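Local coordinates for HTH cro/C1-type domain-containing protein (Pseudomonas aeruginosa PAO1, PDB 7CSV) that acts as the antitoxin HigA, a dimeric regulatory factor that recognizes specific pseudopalindromic DNA motifs, probably through its helix-turn-helix region, at residues 55-60 with 65-70. Sequence-based numbering, arbitrary orientation.
Sequences MAIRLG and TSAQFW
Within the helix-turn-helix region, helix 53-63 is followed by a short turn and the long helix 67-93, and Trp-70 reaches back from the first full turn of the second helix to lie against Leu-59 and Ala-56 of the first. Leu-59 CB sits over one face of the indole, 3.7 Å from the centroid of the five-membered ring and 17° off its normal, a CH-pi contact; Leu-59 CD1 continues over the same face to Trp-70 CD2 and CE3. Phe-69 CD2 lies over the opposite face, toward the rim. With Trp-70 CG anti to the carbonyl carbon (chi1 -63°), the ring is turned to meet Leu-59. Separately, Trp-70 CB packs 4.0 Å from Ala-56 CB. Next to it the small Ala-67 fits close to the backbone, its CB 3.6 Å from Ala-56 O and 4.0 Å from Ile-57 CG1. The turn itself is tied by Thr-65 N to Gly-60 O (3.1 Å), and Thr-65 OG1 comes within 3.2 Å of Gly-60 CA. Thr-65 OG1 donates to Ser-66 O and accepts a weak bond from Trp-70 NE1 (3.0 Å), while Ser-66 OG caps the new helix at Phe-69 N. Leu-15 and Phe-19 of helix 11-23 also pack on Trp-70. The indole is thus held mainly by apolar packing on both faces; NE1 adds only a weak bond to Thr-65 OG1, whose own hydrogen goes to Ser-66 O.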
ATOM      1  N   MET A  55       2.985  -9.427  -6.330  1.00  8.87           N
ATOM      2  CA  MET A  55       1.823 -10.302  -6.207  1.00 10.11           C
ATOM      3  C   MET A  55       0.548  -9.609  -6.666  1.00  9.20           C
ATOM      4  O   MET A  55      -0.347 -10.258  -7.213  1.00 11.12           O
ATOM      5  CB  MET A  55       1.670 -10.774  -4.757  1.00  9.92           C
ATOM      6  CG  MET A  55       2.334 -12.115  -4.487  1.00 22.03           C
ATOM      7  SD  MET A  55       1.640 -13.495  -5.437  1.00 22.77           S
ATOM      8  CE  MET A  55      -0.102 -13.265  -5.226  1.00 15.13           C
ATOM      9  N   ALA A  56       0.430  -8.298  -6.419  1.00  9.54           N
ATOM     10  CA  ALA A  56      -0.749  -7.563  -6.866  1.00  6.56           C
ATOM     11  C   ALA A  56      -0.844  -7.541  -8.378  1.00  9.70           C
ATOM     12  O   ALA A  56      -1.941  -7.618  -8.945  1.00 10.32           O
ATOM     13  CB  ALA A  56      -0.713  -6.130  -6.339  1.00  9.75           C
ATOM     14  N   ILE A  57       0.296  -7.390  -9.046  1.00  8.34           N
ATOM     15  CA  ILE A  57       0.292  -7.434 -10.509  1.00  9.47           C
ATOM     16  C   ILE A  57      -0.115  -8.822 -11.000  1.00  9.96           C
ATOM     17  O   ILE A  57      -0.904  -8.954 -11.946  1.00  9.87           O
ATOM     18  CB  ILE A  57       1.666  -7.005 -11.054  1.00  8.26           C
ATOM     19  CG1 ILE A  57       1.940  -5.534 -10.707  1.00 10.91           C
ATOM     20  CG2 ILE A  57       1.742  -7.207 -12.575  1.00  8.79           C
ATOM     21  CD1 ILE A  57       3.381  -5.111 -10.935  1.00 11.00           C
ATOM     22  N   ARG A  58       0.382  -9.876 -10.345  1.00  8.92           N
ATOM     23  CA  ARG A  58       0.012 -11.236 -10.730  1.00  9.48           C
ATOM     24  C   ARG A  58      -1.475 -11.489 -10.522  1.00  8.95           C
ATOM     25  O   ARG A  58      -2.145 -12.047 -11.394  1.00  9.16           O
ATOM     26  CB  ARG A  58       0.850 -12.259  -9.959  1.00 11.40           C
ATOM     27  CG  ARG A  58       2.337 -12.137 -10.214  1.00 12.00           C
ATOM     28  CD  ARG A  58       3.150 -13.200  -9.505  1.00 13.81           C
ATOM     29  NE  ARG A  58       4.563 -13.044  -9.851  1.00 18.87           N
ATOM     30  CZ  ARG A  58       5.169 -13.642 -10.875  1.00 20.15           C
ATOM     31  NH1 ARG A  58       4.511 -14.486 -11.669  1.00 14.87           N
ATOM     32  NH2 ARG A  58       6.450 -13.401 -11.108  1.00 23.81           N
ATOM     33  N   LEU A  59      -2.015 -11.084  -9.371  1.00  8.55           N
ATOM     34  CA  LEU A  59      -3.431 -11.307  -9.113  1.00  8.95           C
ATOM     35  C   LEU A  59      -4.300 -10.493 -10.056  1.00 12.26           C
ATOM     36  O   LEU A  59      -5.336 -10.977 -10.531  1.00 14.03           O
ATOM     37  CB  LEU A  59      -3.751 -10.957  -7.660  1.00  8.29           C
ATOM     38  CG  LEU A  59      -3.201 -11.906  -6.617  1.00 10.17           C
ATOM     39  CD1 LEU A  59      -3.164 -11.217  -5.246  1.00 10.70           C
ATOM     40  CD2 LEU A  59      -4.082 -13.159  -6.562  1.00 12.99           C
ATOM     41  N   GLY A  60      -3.911  -9.248 -10.326  1.00 10.25           N
ATOM     42  CA  GLY A  60      -4.662  -8.453 -11.286  1.00 10.22           C
ATOM     43  C   GLY A  60      -4.685  -9.106 -12.653  1.00 12.17           C
ATOM     44  O   GLY A  60      -5.735  -9.189 -13.294  1.00 12.75           O
ATOM     45  N   THR A  65      -8.404  -7.835 -12.683  1.00 11.30           N
ATOM     46  CA  THR A  65      -8.571  -6.640 -11.864  1.00 12.44           C
ATOM     47  C   THR A  65      -7.379  -5.728 -12.101  1.00 13.59           C
ATOM     48  O   THR A  65      -6.373  -6.130 -12.688  1.00 12.43           O
ATOM     49  CB  THR A  65      -8.661  -6.951 -10.366  1.00 11.20           C
ATOM     50  OG1 THR A  65      -7.369  -7.359  -9.892  1.00 13.43           O
ATOM     51  CG2 THR A  65      -9.683  -8.030 -10.073  1.00 11.05           C
ATOM     52  N   SER A  66      -7.480  -4.493 -11.617  1.00 11.88           N
ATOM     53  CA  SER A  66      -6.270  -3.696 -11.538  1.00  9.71           C
ATOM     54  C   SER A  66      -5.370  -4.256 -10.440  1.00 12.13           C
ATOM     55  O   SER A  66      -5.819  -4.949  -9.522  1.00  9.43           O
ATOM     56  CB  SER A  66      -6.599  -2.230 -11.253  1.00 11.91           C
ATOM     57  OG  SER A  66      -7.031  -2.084  -9.905  1.00 13.89           O
ATOM     58  N   ALA A  67      -4.076  -3.959 -10.546  1.00 10.00           N
ATOM     59  CA  ALA A  67      -3.182  -4.303  -9.451  1.00  9.52           C
ATOM     60  C   ALA A  67      -3.467  -3.443  -8.231  1.00  9.93           C
ATOM     61  O   ALA A  67      -3.319  -3.909  -7.097  1.00 10.27           O
ATOM     62  CB  ALA A  67      -1.727  -4.153  -9.890  1.00 11.85           C
ATOM     63  N   GLN A  68      -3.917  -2.206  -8.450  1.00  9.90           N
ATOM     64  CA  GLN A  68      -4.229  -1.308  -7.344  1.00 11.04           C
ATOM     65  C   GLN A  68      -5.374  -1.826  -6.490  1.00  9.88           C
ATOM     66  O   GLN A  68      -5.424  -1.527  -5.293  1.00 11.64           O
ATOM     67  CB  GLN A  68      -4.556   0.082  -7.878  1.00 14.15           C
ATOM     68  CG  GLN A  68      -3.322   0.882  -8.246  1.00 16.77           C
ATOM     69  CD  GLN A  68      -2.690   1.593  -7.054  1.00 17.84           C
ATOM     70  OE1 GLN A  68      -2.805   1.159  -5.899  1.00 20.15           O
ATOM     71  NE2 GLN A  68      -2.024   2.693  -7.332  1.00 17.68           N
ATOM     72  N   PHE A  69      -6.319  -2.556  -7.087  1.00 10.39           N
ATOM     73  CA  PHE A  69      -7.393  -3.167  -6.304  1.00 11.59           C
ATOM     74  C   PHE A  69      -6.820  -3.937  -5.125  1.00 10.45           C
ATOM     75  O   PHE A  69      -7.245  -3.754  -3.978  1.00 10.35           O
ATOM     76  CB  PHE A  69      -8.235  -4.090  -7.195  1.00 11.41           C
ATOM     77  CG  PHE A  69      -9.230  -4.946  -6.435  1.00 11.25           C
ATOM     78  CD1 PHE A  69     -10.456  -4.421  -6.020  1.00 12.91           C
ATOM     79  CD2 PHE A  69      -8.943  -6.270  -6.143  1.00 11.19           C
ATOM     80  CE1 PHE A  69     -11.374  -5.217  -5.327  1.00 13.59           C
ATOM     81  CE2 PHE A  69      -9.850  -7.075  -5.456  1.00 11.30           C
ATOM     82  CZ  PHE A  69     -11.068  -6.549  -5.050  1.00 13.92           C
ATOM     83  N   TRP A  70      -5.814  -4.779  -5.392  1.00  7.99           N
ATOM     84  CA  TRP A  70      -5.204  -5.577  -4.334  1.00  8.26           C
ATOM     85  C   TRP A  70      -4.353  -4.729  -3.412  1.00  8.29           C
ATOM     86  O   TRP A  70      -4.337  -4.961  -2.201  1.00 10.93           O
ATOM     87  CB  TRP A  70      -4.371  -6.699  -4.946  1.00 10.24           C
ATOM     88  CG  TRP A  70      -5.240  -7.611  -5.713  1.00  9.23           C
ATOM     89  CD1 TRP A  70      -5.446  -7.603  -7.056  1.00 10.19           C
ATOM     90  CD2 TRP A  70      -6.090  -8.620  -5.176  1.00 10.62           C
ATOM     91  NE1 TRP A  70      -6.348  -8.576  -7.399  1.00 10.84           N
ATOM     92  CE2 TRP A  70      -6.763  -9.218  -6.266  1.00 12.79           C
ATOM     93  CE3 TRP A  70      -6.331  -9.096  -3.886  1.00 14.03           C
ATOM     94  CZ2 TRP A  70      -7.670 -10.266  -6.103  1.00 15.47           C
ATOM     95  CZ3 TRP A  70      -7.238 -10.137  -3.723  1.00 17.49           C
ATOM     96  CH2 TRP A  70      -7.887 -10.714  -4.827  1.00 16.15           C
TER